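Long-range contact in putative isomerase YbhH (Escherichia coli, PDB 6OTV), which is a member of the PrpF family and probably acts as an isomerase, although its substrate is not established: residues G12-A17 with C93-S98. Residues are numbered along the deposited sequence; the frame is centred on the assembly and turned at random.
Sequences GTSRGA and CGNMLS. With PO4 (phosphate ion), chain I.
N95 sets CG anti to its own carbonyl carbon (chi1 -76°), and chi2 of -85° turns OD1 to T13 and ND2 to the phosphate, while T13 holds OG1 between its backbone N and carbonyl carbon (chi1 60°), facing the same amide oxygen. The backbone N-H of T13 then meets N95 OD1 at 3.1 Å in a nearly straight bond, its nitrogen lying well above the carbonyl plane. OG1 of T13 lies 3.3 Å from N95 OD1, at best a weak bond, and R337 also donates to this oxygen. At the other end of the amide ND2 donates to phosphate O2 at 2.7 Å, almost straight. G94 N binds phosphate O3 at 2.8 Å, and I279 N supplies a further bond to the ion. At the N-cap of helix 94-106, C93 SG accepts from M96 N at 3.5 Å and also lies 3.2 Å from phosphate O2. M96, bent at chi2 and chi3, brings its thioether to the strand at R15 and G16, SD beside the peptide that links them and CE 4.0 Å from G16 CA, while S14 CB packs against its CG. N95 thus links the turn before strand 14-20 to an anion held by N-H groups at a helix N-terminus beside a cysteine. This is consistent with the active site of diaminopimelate epimerase, of the same clan, so the phosphate, probably from the crystallisation liquor, may mark where an acidic substrate group binds.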
loop_
_atom_site.group_PDB
_atom_site.type_symbol
_atom_site.label_atom_id
_atom_site.label_comp_id
_atom_site.label_asym_id
_atom_site.label_seq_id
_atom_site.Cartn_x
_atom_site.Cartn_y
_atom_site.Cartn_z
ATOM N N GLY A 12 -4.630 -6.131 -22.743
ATOM C CA GLY A 12 -5.414 -7.351 -22.669
ATOM C C GLY A 12 -6.276 -7.486 -23.908
ATOM O O GLY A 12 -5.780 -7.475 -25.041
ATOM N N THR A 13 -7.588 -7.600 -23.703
ATOM C CA THR A 13 -8.554 -7.718 -24.788
ATOM C C THR A 13 -9.191 -6.381 -25.147
ATOM O O THR A 13 -10.255 -6.355 -25.775
ATOM C CB THR A 13 -9.639 -8.729 -24.421
ATOM O OG1 THR A 13 -10.321 -8.288 -23.240
ATOM C CG2 THR A 13 -9.027 -10.090 -24.167
ATOM N N SER A 14 -8.570 -5.274 -24.753
ATOM C CA SER A 14 -9.072 -3.939 -25.032
ATOM C C SER A 14 -7.980 -3.127 -25.711
ATOM O O SER A 14 -6.803 -3.497 -25.700
ATOM C CB SER A 14 -9.542 -3.234 -23.751
ATOM O OG SER A 14 -10.675 -3.880 -23.200
ATOM N N ARG A 15 -8.383 -1.999 -26.291
ATOM C CA ARG A 15 -7.465 -1.102 -26.979
ATOM C C ARG A 15 -7.962 0.328 -26.821
ATOM O O ARG A 15 -9.170 0.576 -26.784
ATOM C CB ARG A 15 -7.352 -1.467 -28.462
ATOM C CG ARG A 15 -6.224 -0.785 -29.210
ATOM C CD ARG A 15 -6.348 -1.084 -30.692
ATOM N NE ARG A 15 -7.431 -0.314 -31.294
ATOM C CZ ARG A 15 -8.107 -0.690 -32.375
ATOM N NH1 ARG A 15 -7.829 -1.841 -32.973
ATOM N NH2 ARG A 15 -9.074 0.083 -32.850
ATOM N N GLY A 16 -7.026 1.266 -26.730
ATOM C CA GLY A 16 -7.417 2.660 -26.637
ATOM C C GLY A 16 -6.222 3.569 -26.448
ATOM O O GLY A 16 -5.067 3.154 -26.580
ATOM N N ALA A 17 -6.523 4.828 -26.140
ATOM C CA ALA A 17 -5.495 5.844 -25.972
ATOM C C ALA A 17 -4.952 5.837 -24.554
ATOM O O ALA A 17 -5.707 5.722 -23.582
ATOM C CB ALA A 17 -6.033 7.237 -26.293
ATOM N N CYS A 93 -11.323 -0.596 -15.543
ATOM C CA CYS A 93 -11.074 -1.549 -16.620
ATOM C C CYS A 93 -9.767 -2.278 -16.339
ATOM O O CYS A 93 -8.687 -1.678 -16.393
ATOM C CB CYS A 93 -11.032 -0.843 -17.971
ATOM S SG CYS A 93 -10.752 -1.957 -19.362
ATOM N N GLY A 94 -9.865 -3.575 -16.042
ATOM C CA GLY A 94 -8.685 -4.357 -15.724
ATOM C C GLY A 94 -7.831 -4.689 -16.924
ATOM O O GLY A 94 -6.633 -4.946 -16.769
ATOM N N ASN A 95 -8.415 -4.684 -18.120
ATOM C CA ASN A 95 -7.631 -4.968 -19.313
ATOM C C ASN A 95 -6.779 -3.771 -19.718
ATOM O O ASN A 95 -5.592 -3.927 -20.021
ATOM C CB ASN A 95 -8.555 -5.405 -20.446
ATOM C CG ASN A 95 -9.031 -6.824 -20.270
ATOM O OD1 ASN A 95 -8.344 -7.770 -20.657
ATOM N ND2 ASN A 95 -10.200 -6.987 -19.660
ATOM N N MET A 96 -7.360 -2.568 -19.723
ATOM C CA MET A 96 -6.550 -1.377 -19.969
ATOM C C MET A 96 -5.495 -1.202 -18.886
ATOM O O MET A 96 -4.412 -0.668 -19.152
ATOM C CB MET A 96 -7.439 -0.135 -20.060
ATOM C CG MET A 96 -8.312 -0.096 -21.301
ATOM S SD MET A 96 -7.371 0.198 -22.813
ATOM C CE MET A 96 -7.099 1.966 -22.710
ATOM N N LEU A 97 -5.789 -1.662 -17.669
ATOM C CA LEU A 97 -4.802 -1.648 -16.596
ATOM C C LEU A 97 -3.521 -2.368 -17.002
ATOM O O LEU A 97 -2.434 -2.012 -16.532
ATOM C CB LEU A 97 -5.408 -2.285 -15.346
ATOM C CG LEU A 97 -4.594 -2.367 -14.058
ATOM C CD1 LEU A 97 -4.217 -0.982 -13.563
ATOM C CD2 LEU A 97 -5.393 -3.117 -13.010
ATOM N N SER A 98 -3.628 -3.362 -17.893
ATOM C CA SER A 98 -2.458 -4.131 -18.310
ATOM C C SER A 98 -1.396 -3.256 -18.959
ATOM O O SER A 98 -0.209 -3.596 -18.918
ATOM C CB SER A 98 -2.868 -5.241 -19.280
ATOM O OG SER A 98 -4.073 -5.856 -18.866
HETATM P P PO4 I . -12.626 -5.521 -17.738
HETATM O O1 PO4 I . -14.037 -5.080 -18.055
HETATM O O2 PO4 I . -11.667 -4.915 -18.733
HETATM O O3 PO4 I . -12.262 -5.088 -16.334
HETATM O O4 PO4 I . -12.532 -7.024 -17.838
#